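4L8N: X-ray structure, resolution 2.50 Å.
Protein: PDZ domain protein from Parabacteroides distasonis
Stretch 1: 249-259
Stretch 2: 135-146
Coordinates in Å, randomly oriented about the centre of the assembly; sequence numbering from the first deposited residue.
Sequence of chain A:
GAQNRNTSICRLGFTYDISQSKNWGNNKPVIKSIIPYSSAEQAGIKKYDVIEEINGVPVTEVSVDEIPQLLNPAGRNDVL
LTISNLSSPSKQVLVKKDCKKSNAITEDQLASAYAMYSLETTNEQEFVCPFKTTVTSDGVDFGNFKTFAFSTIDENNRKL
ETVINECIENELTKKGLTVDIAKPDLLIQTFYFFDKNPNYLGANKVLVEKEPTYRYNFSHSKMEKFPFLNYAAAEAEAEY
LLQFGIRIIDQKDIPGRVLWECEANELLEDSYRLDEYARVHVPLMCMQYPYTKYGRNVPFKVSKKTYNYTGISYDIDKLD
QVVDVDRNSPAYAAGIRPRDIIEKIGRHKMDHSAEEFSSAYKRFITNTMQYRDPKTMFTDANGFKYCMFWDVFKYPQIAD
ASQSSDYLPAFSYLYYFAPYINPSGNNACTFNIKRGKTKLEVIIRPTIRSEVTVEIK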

ATOM      1  N   ILE A 249      14.341 -13.882  -9.166  1.00 53.23           N
ATOM      2  CA  ILE A 249      15.521 -14.173  -8.342  1.00 53.32           C
ATOM      3  C   ILE A 249      16.756 -14.520  -9.186  1.00 58.36           C
ATOM      4  O   ILE A 249      16.736 -15.474  -9.965  1.00 60.69           O
ATOM      5  CB  ILE A 249      15.216 -15.310  -7.301  1.00 56.43           C
ATOM      6  CG1 ILE A 249      13.960 -15.018  -6.453  1.00 55.53           C
ATOM      7  CG2 ILE A 249      16.420 -15.584  -6.394  1.00 57.12           C
ATOM      8  CD1 ILE A 249      13.007 -16.139  -6.463  1.00 62.14           C
ATOM      9  N   ASP A 250      17.848 -13.782  -8.949  1.00 53.22           N
ATOM     10  CA  ASP A 250      19.171 -13.962  -9.550  1.00 53.39           C
ATOM     11  C   ASP A 250      19.756 -15.316  -9.166  1.00 59.99           C
ATOM     12  O   ASP A 250      19.745 -15.673  -7.984  1.00 61.15           O
ATOM     13  CB  ASP A 250      20.091 -12.837  -9.051  1.00 54.59           C
ATOM     14  CG  ASP A 250      21.538 -12.827  -9.518  1.00 61.96           C
ATOM     15  OD1 ASP A 250      21.891 -13.648 -10.399  1.00 62.91           O
ATOM     16  OD2 ASP A 250      22.320 -11.983  -9.010  1.00 62.83           O
ATOM     17  N   GLN A 251      20.311 -16.042 -10.151  1.00 56.75           N
ATOM     18  CA  GLN A 251      20.956 -17.334  -9.934  1.00 57.73           C
ATOM     19  C   GLN A 251      22.433 -17.289 -10.284  1.00 68.41           C
ATOM     20  O   GLN A 251      23.157 -18.226  -9.942  1.00 70.94           O
ATOM     21  CB  GLN A 251      20.295 -18.446 -10.769  1.00 58.63           C
ATOM     22  CG  GLN A 251      18.800 -18.660 -10.578  1.00 53.64           C
ATOM     23  CD  GLN A 251      18.418 -19.031  -9.182  1.00 73.05           C
ATOM     24  OE1 GLN A 251      18.031 -18.184  -8.382  1.00 72.47           O
ATOM     25  NE2 GLN A 251      18.506 -20.306  -8.868  1.00 71.31           N
ATOM     26  N   LYS A 252      22.893 -16.238 -10.988  1.00 67.28           N
ATOM     27  CA  LYS A 252      24.283 -16.206 -11.447  1.00 68.95           C
ATOM     28  C   LYS A 252      25.188 -15.114 -10.815  1.00 73.08           C
ATOM     29  O   LYS A 252      26.288 -15.465 -10.419  1.00 74.78           O
ATOM     30  CB  LYS A 252      24.349 -16.123 -12.989  1.00 71.60           C
ATOM     31  CG  LYS A 252      23.605 -14.951 -13.626  1.00 81.78           C
ATOM     32  CD  LYS A 252      23.885 -14.836 -15.121  1.00 92.60           C
ATOM     33  CE  LYS A 252      24.815 -13.707 -15.485  1.00101.49           C
ATOM     34  NZ  LYS A 252      25.132 -13.698 -16.942  1.00107.14           N
ATOM     35  N   ASP A 253      24.776 -13.827 -10.750  1.00 68.28           N
ATOM     36  CA  ASP A 253      25.642 -12.743 -10.260  1.00 68.21           C
ATOM     37  C   ASP A 253      25.825 -12.806  -8.754  1.00 71.82           C
ATOM     38  O   ASP A 253      26.967 -12.804  -8.316  1.00 74.71           O
ATOM     39  CB  ASP A 253      25.127 -11.358 -10.687  1.00 69.65           C
ATOM     40  CG  ASP A 253      26.196 -10.303 -10.879  1.00 87.12           C
ATOM     41  OD1 ASP A 253      26.834  -9.910  -9.875  1.00 89.10           O
ATOM     42  OD2 ASP A 253      26.373  -9.842 -12.030  1.00 99.01           O
ATOM     43  N   ILE A 254      24.723 -12.791  -7.967  1.00 65.02           N
ATOM     44  CA  ILE A 254      24.666 -12.914  -6.492  1.00 63.03           C
ATOM     45  C   ILE A 254      23.487 -13.858  -6.242  1.00 66.63           C
ATOM     46  O   ILE A 254      22.348 -13.397  -6.137  1.00 67.26           O
ATOM     47  CB  ILE A 254      24.565 -11.547  -5.727  1.00 64.29           C
ATOM     48  CG1 ILE A 254      25.772 -10.628  -6.017  1.00 65.84           C
ATOM     49  CG2 ILE A 254      24.398 -11.755  -4.220  1.00 61.88           C
ATOM     50  CD1 ILE A 254      25.528  -9.139  -5.811  1.00 71.81           C
ATOM     51  N   PRO A 255      23.705 -15.186  -6.305  1.00 63.30           N
ATOM     52  CA  PRO A 255      22.572 -16.125  -6.198  1.00 63.17           C
ATOM     53  C   PRO A 255      21.670 -15.888  -4.987  1.00 65.93           C
ATOM     54  O   PRO A 255      22.172 -15.670  -3.894  1.00 67.36           O
ATOM     55  CB  PRO A 255      23.271 -17.489  -6.104  1.00 66.45           C
ATOM     56  CG  PRO A 255      24.536 -17.299  -6.866  1.00 71.03           C
ATOM     57  CD  PRO A 255      24.977 -15.908  -6.535  1.00 66.06           C
ATOM     58  N   GLY A 256      20.361 -15.887  -5.203  1.00 59.99           N
ATOM     59  CA  GLY A 256      19.381 -15.700  -4.138  1.00 58.15           C
ATOM     60  C   GLY A 256      18.887 -14.278  -3.969  1.00 61.49           C
ATOM     61  O   GLY A 256      17.858 -14.059  -3.325  1.00 60.84           O
ATOM     62  N   ARG A 257      19.627 -13.299  -4.537  1.00 58.35           N
ATOM     63  CA  ARG A 257      19.285 -11.870  -4.532  1.00 56.61           C
ATOM     64  C   ARG A 257      18.054 -11.646  -5.389  1.00 58.39           C
ATOM     65  O   ARG A 257      18.025 -12.069  -6.546  1.00 57.23           O
ATOM     66  CB  ARG A 257      20.475 -11.033  -5.066  1.00 57.08           C
ATOM     67  CG  ARG A 257      20.201  -9.544  -5.277  1.00 62.96           C
ATOM     68  CD  ARG A 257      21.412  -8.811  -5.831  1.00 64.87           C
ATOM     69  NE  ARG A 257      21.791  -9.300  -7.160  1.00 58.69           N
ATOM     70  CZ  ARG A 257      22.650  -8.703  -7.981  1.00 67.56           C
ATOM     71  NH1 ARG A 257      23.258  -7.582  -7.620  1.00 57.25           N
ATOM     72  NH2 ARG A 257      22.915  -9.228  -9.167  1.00 52.96           N
ATOM     73  N   VAL A 258      17.031 -10.993  -4.817  1.00 53.82           N
ATOM     74  CA  VAL A 258      15.825 -10.649  -5.561  1.00 51.42           C
ATOM     75  C   VAL A 258      16.155  -9.399  -6.363  1.00 53.74           C
ATOM     76  O   VAL A 258      16.516  -8.362  -5.785  1.00 51.77           O
ATOM     77  CB  VAL A 258      14.576 -10.479  -4.663  1.00 53.52           C
ATOM     78  CG1 VAL A 258      13.381 -10.007  -5.489  1.00 52.06           C
ATOM     79  CG2 VAL A 258      14.250 -11.782  -3.942  1.00 52.95           C
ATOM     80  N   LEU A 259      16.107  -9.528  -7.699  1.00 51.01           N
ATOM     81  CA  LEU A 259      16.427  -8.438  -8.625  1.00 50.20           C
ATOM     82  C   LEU A 259      15.259  -7.485  -8.770  1.00 51.44           C
ATOM     83  O   LEU A 259      15.435  -6.266  -8.746  1.00 50.94           O
ATOM     84  CB  LEU A 259      16.811  -8.977 -10.016  1.00 50.32           C
ATOM     85  CG  LEU A 259      17.994  -9.936 -10.115  1.00 55.64           C
ATOM     86  CD1 LEU A 259      18.066 -10.506 -11.485  1.00 56.19           C
ATOM     87  CD2 LEU A 259      19.317  -9.228  -9.855  1.00 56.95           C
TER
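Stretch 2, residues 135-146: VTSDGVDFGNFK

What holds the charged groups together? Arg-257 carries the bridge: its NH1 donates to Asp-138 OD2 at 3.1 Å, a salt bridge met at the edge of the guanidinium. Arg-257 NH2 donates to Asp-250 OD2 at 2.8 Å within stretch 1, so the arginine joins an acid from each stretch. Exposed Lys-252 reaches across: its NZ donates to the backbone Asn-144 O at 2.8 Å.

How do the backbones meet? Stretch 2 is mostly loop, with a 3-10 segment at 142-144; stretch 1 folds back through a type II turn from Ile-254 to Arg-257, and stretch 2 follows it in reverse order of pairing: Thr-136 lies beside Leu-259, their CA atoms 5.0 Å apart, whereas Phe-145 lies nearest Asp-250, CA to CA 8.0 Å. At the close end Thr-136 N donates to Leu-259 O at 3.0 Å, and Val-135 CA approaches Leu-259 O at 3.3 Å in a CA-H...O contact.

What fills the space between? Leu-259 (chi1 m, chi2 t) places CD1 over one face of the Phe-145 ring, 3.8 Å from its centroid, a CH-pi contact. Leu-259 CB meets Phe-142 CE1 at 3.9 Å, and Leu-259 CD2 lies 4.1 Å from Val-140 CG1.

What borders the Phe-145 ring? Asp-253 CB stands at its edge, 4.0 Å from Phe-145 CZ, and Lys-252 CG lies 3.7 Å from Phe-145 CE1.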

ATOM      1  N   VAL A 135      12.970  -3.127  -6.629  1.00 49.85           N
ATOM      2  CA  VAL A 135      14.156  -3.668  -7.262  1.00 51.90           C
ATOM      3  C   VAL A 135      15.324  -3.621  -6.276  1.00 57.78           C
ATOM      4  O   VAL A 135      15.277  -2.865  -5.295  1.00 57.88           O
ATOM      5  CB  VAL A 135      14.508  -2.978  -8.619  1.00 56.35           C
ATOM      6  CG1 VAL A 135      13.315  -3.012  -9.572  1.00 55.65           C
ATOM      7  CG2 VAL A 135      15.006  -1.548  -8.423  1.00 56.40           C
ATOM      8  N   THR A 136      16.380  -4.417  -6.571  1.00 54.09           N
ATOM      9  CA  THR A 136      17.638  -4.484  -5.820  1.00 52.89           C
ATOM     10  C   THR A 136      18.281  -3.078  -5.788  1.00 56.62           C
ATOM     11  O   THR A 136      18.109  -2.278  -6.717  1.00 56.41           O
ATOM     12  CB  THR A 136      18.579  -5.571  -6.408  1.00 54.09           C
ATOM     13  OG1 THR A 136      19.779  -5.628  -5.635  1.00 58.96           O
ATOM     14  CG2 THR A 136      18.926  -5.348  -7.904  1.00 50.26           C
ATOM     15  N   SER A 137      18.988  -2.776  -4.706  1.00 53.98           N
ATOM     16  CA  SER A 137      19.644  -1.484  -4.557  1.00 54.89           C
ATOM     17  C   SER A 137      20.993  -1.515  -5.273  1.00 59.09           C
ATOM     18  O   SER A 137      21.585  -0.455  -5.498  1.00 59.26           O
ATOM     19  CB  SER A 137      19.781  -1.107  -3.082  1.00 60.39           C
ATOM     20  OG  SER A 137      20.410  -2.140  -2.338  1.00 75.79           O
ATOM     21  N   ASP A 138      21.452  -2.725  -5.685  1.00 56.08           N
ATOM     22  CA  ASP A 138      22.677  -2.917  -6.481  1.00 56.47           C
ATOM     23  C   ASP A 138      22.389  -2.449  -7.905  1.00 60.33           C
ATOM     24  O   ASP A 138      21.329  -2.763  -8.452  1.00 57.11           O
ATOM     25  CB  ASP A 138      23.146  -4.384  -6.454  1.00 57.93           C
ATOM     26  CG  ASP A 138      23.377  -4.949  -5.062  1.00 72.45           C
ATOM     27  OD1 ASP A 138      23.728  -4.165  -4.146  1.00 75.69           O
ATOM     28  OD2 ASP A 138      23.213  -6.173  -4.885  1.00 79.72           O
ATOM     29  N   GLY A 139      23.317  -1.690  -8.473  1.00 59.96           N
ATOM     30  CA  GLY A 139      23.180  -1.110  -9.807  1.00 60.60           C
ATOM     31  C   GLY A 139      23.502  -2.032 -10.966  1.00 65.79           C
ATOM     32  O   GLY A 139      24.044  -1.574 -11.982  1.00 68.67           O
ATOM     33  N   VAL A 140      23.127  -3.328 -10.842  1.00 58.59           N
ATOM     34  CA  VAL A 140      23.360  -4.343 -11.850  1.00 57.09           C
ATOM     35  C   VAL A 140      22.430  -4.152 -13.047  1.00 61.79           C
ATOM     36  O   VAL A 140      21.227  -3.963 -12.878  1.00 61.90           O
ATOM     37  CB  VAL A 140      23.274  -5.770 -11.260  1.00 59.50           C
ATOM     38  CG1 VAL A 140      21.856  -6.163 -10.859  1.00 57.26           C
ATOM     39  CG2 VAL A 140      23.881  -6.793 -12.210  1.00 60.62           C
ATOM     40  N   ASP A 141      22.993  -4.228 -14.264  1.00 59.17           N
ATOM     41  CA  ASP A 141      22.215  -4.158 -15.488  1.00 58.13           C
ATOM     42  C   ASP A 141      21.406  -5.465 -15.673  1.00 61.07           C
ATOM     43  O   ASP A 141      21.977  -6.560 -15.679  1.00 61.49           O
ATOM     44  CB  ASP A 141      23.099  -3.876 -16.709  1.00 61.20           C
ATOM     45  CG  ASP A 141      22.280  -3.254 -17.825  1.00 78.04           C
ATOM     46  OD1 ASP A 141      21.634  -4.011 -18.586  1.00 76.22           O
ATOM     47  OD2 ASP A 141      22.170  -2.013 -17.853  1.00 90.59           O
ATOM     48  N   PHE A 142      20.071  -5.335 -15.804  1.00 55.52           N
ATOM     49  CA  PHE A 142      19.138  -6.455 -15.998  1.00 53.80           C
ATOM     50  C   PHE A 142      19.408  -7.202 -17.314  1.00 58.18           C
ATOM     51  O   PHE A 142      19.015  -8.357 -17.442  1.00 58.63           O
ATOM     52  CB  PHE A 142      17.661  -5.989 -15.920  1.00 53.42           C
ATOM     53  CG  PHE A 142      17.173  -5.600 -14.539  1.00 54.29           C
ATOM     54  CD1 PHE A 142      17.832  -6.049 -13.389  1.00 56.68           C
ATOM     55  CD2 PHE A 142      16.025  -4.834 -14.381  1.00 55.63           C
ATOM     56  CE1 PHE A 142      17.372  -5.698 -12.117  1.00 55.72           C
ATOM     57  CE2 PHE A 142      15.560  -4.501 -13.102  1.00 56.84           C
ATOM     58  CZ  PHE A 142      16.242  -4.937 -11.982  1.00 53.96           C
ATOM     59  N   GLY A 143      20.112  -6.566 -18.244  1.00 55.12           N
ATOM     60  CA  GLY A 143      20.523  -7.180 -19.504  1.00 55.87           C
ATOM     61  C   GLY A 143      21.531  -8.314 -19.340  1.00 61.43           C
ATOM     62  O   GLY A 143      21.772  -9.055 -20.291  1.00 61.73           O
ATOM     63  N   ASN A 144      22.122  -8.482 -18.127  1.00 58.25           N
ATOM     64  CA  ASN A 144      23.076  -9.559 -17.843  1.00 58.79           C
ATOM     65  C   ASN A 144      22.372 -10.911 -17.685  1.00 63.39           C
ATOM     66  O   ASN A 144      23.040 -11.941 -17.684  1.00 64.34           O
ATOM     67  CB  ASN A 144      23.883  -9.270 -16.568  1.00 56.90           C
ATOM     68  CG  ASN A 144      24.754  -8.026 -16.566  1.00 82.67           C
ATOM     69  OD1 ASN A 144      25.062  -7.482 -15.504  1.00 82.44           O
ATOM     70  ND2 ASN A 144      25.205  -7.560 -17.722  1.00 71.75           N
ATOM     71  N   PHE A 145      21.040 -10.906 -17.526  1.00 58.70           N
ATOM     72  CA  PHE A 145      20.238 -12.098 -17.283  1.00 57.89           C
ATOM     73  C   PHE A 145      19.396 -12.392 -18.516  1.00 64.25           C
ATOM     74  O   PHE A 145      18.504 -11.622 -18.856  1.00 63.99           O
ATOM     75  CB  PHE A 145      19.388 -11.871 -16.016  1.00 57.71           C
ATOM     76  CG  PHE A 145      20.223 -11.373 -14.851  1.00 58.98           C
ATOM     77  CD1 PHE A 145      20.949 -12.262 -14.063  1.00 62.01           C
ATOM     78  CD2 PHE A 145      20.329 -10.013 -14.580  1.00 60.25           C
ATOM     79  CE1 PHE A 145      21.746 -11.801 -13.009  1.00 62.81           C
ATOM     80  CE2 PHE A 145      21.154  -9.549 -13.542  1.00 63.18           C
ATOM     81  CZ  PHE A 145      21.852 -10.448 -12.763  1.00 61.66           C
ATOM     82  N   LYS A 146      19.703 -13.487 -19.209  1.00 62.48           N
ATOM     83  CA  LYS A 146      19.055 -13.807 -20.477  1.00 62.04           C
ATOM     84  C   LYS A 146      18.080 -15.007 -20.423  1.00 64.95           C
ATOM     85  O   LYS A 146      17.242 -15.146 -21.323  1.00 65.51           O
ATOM     86  CB  LYS A 146      20.139 -14.060 -21.547  1.00 65.47           C
ATOM     87  CG  LYS A 146      21.120 -12.882 -21.793  1.00 82.16           C
ATOM     88  CD  LYS A 146      20.500 -11.691 -22.582  1.00 94.40           C
ATOM     89  CE  LYS A 146      21.541 -10.718 -23.104  1.00 96.80           C
ATOM     90  NZ  LYS A 146      20.936  -9.588 -23.872  1.00 96.86           N
TER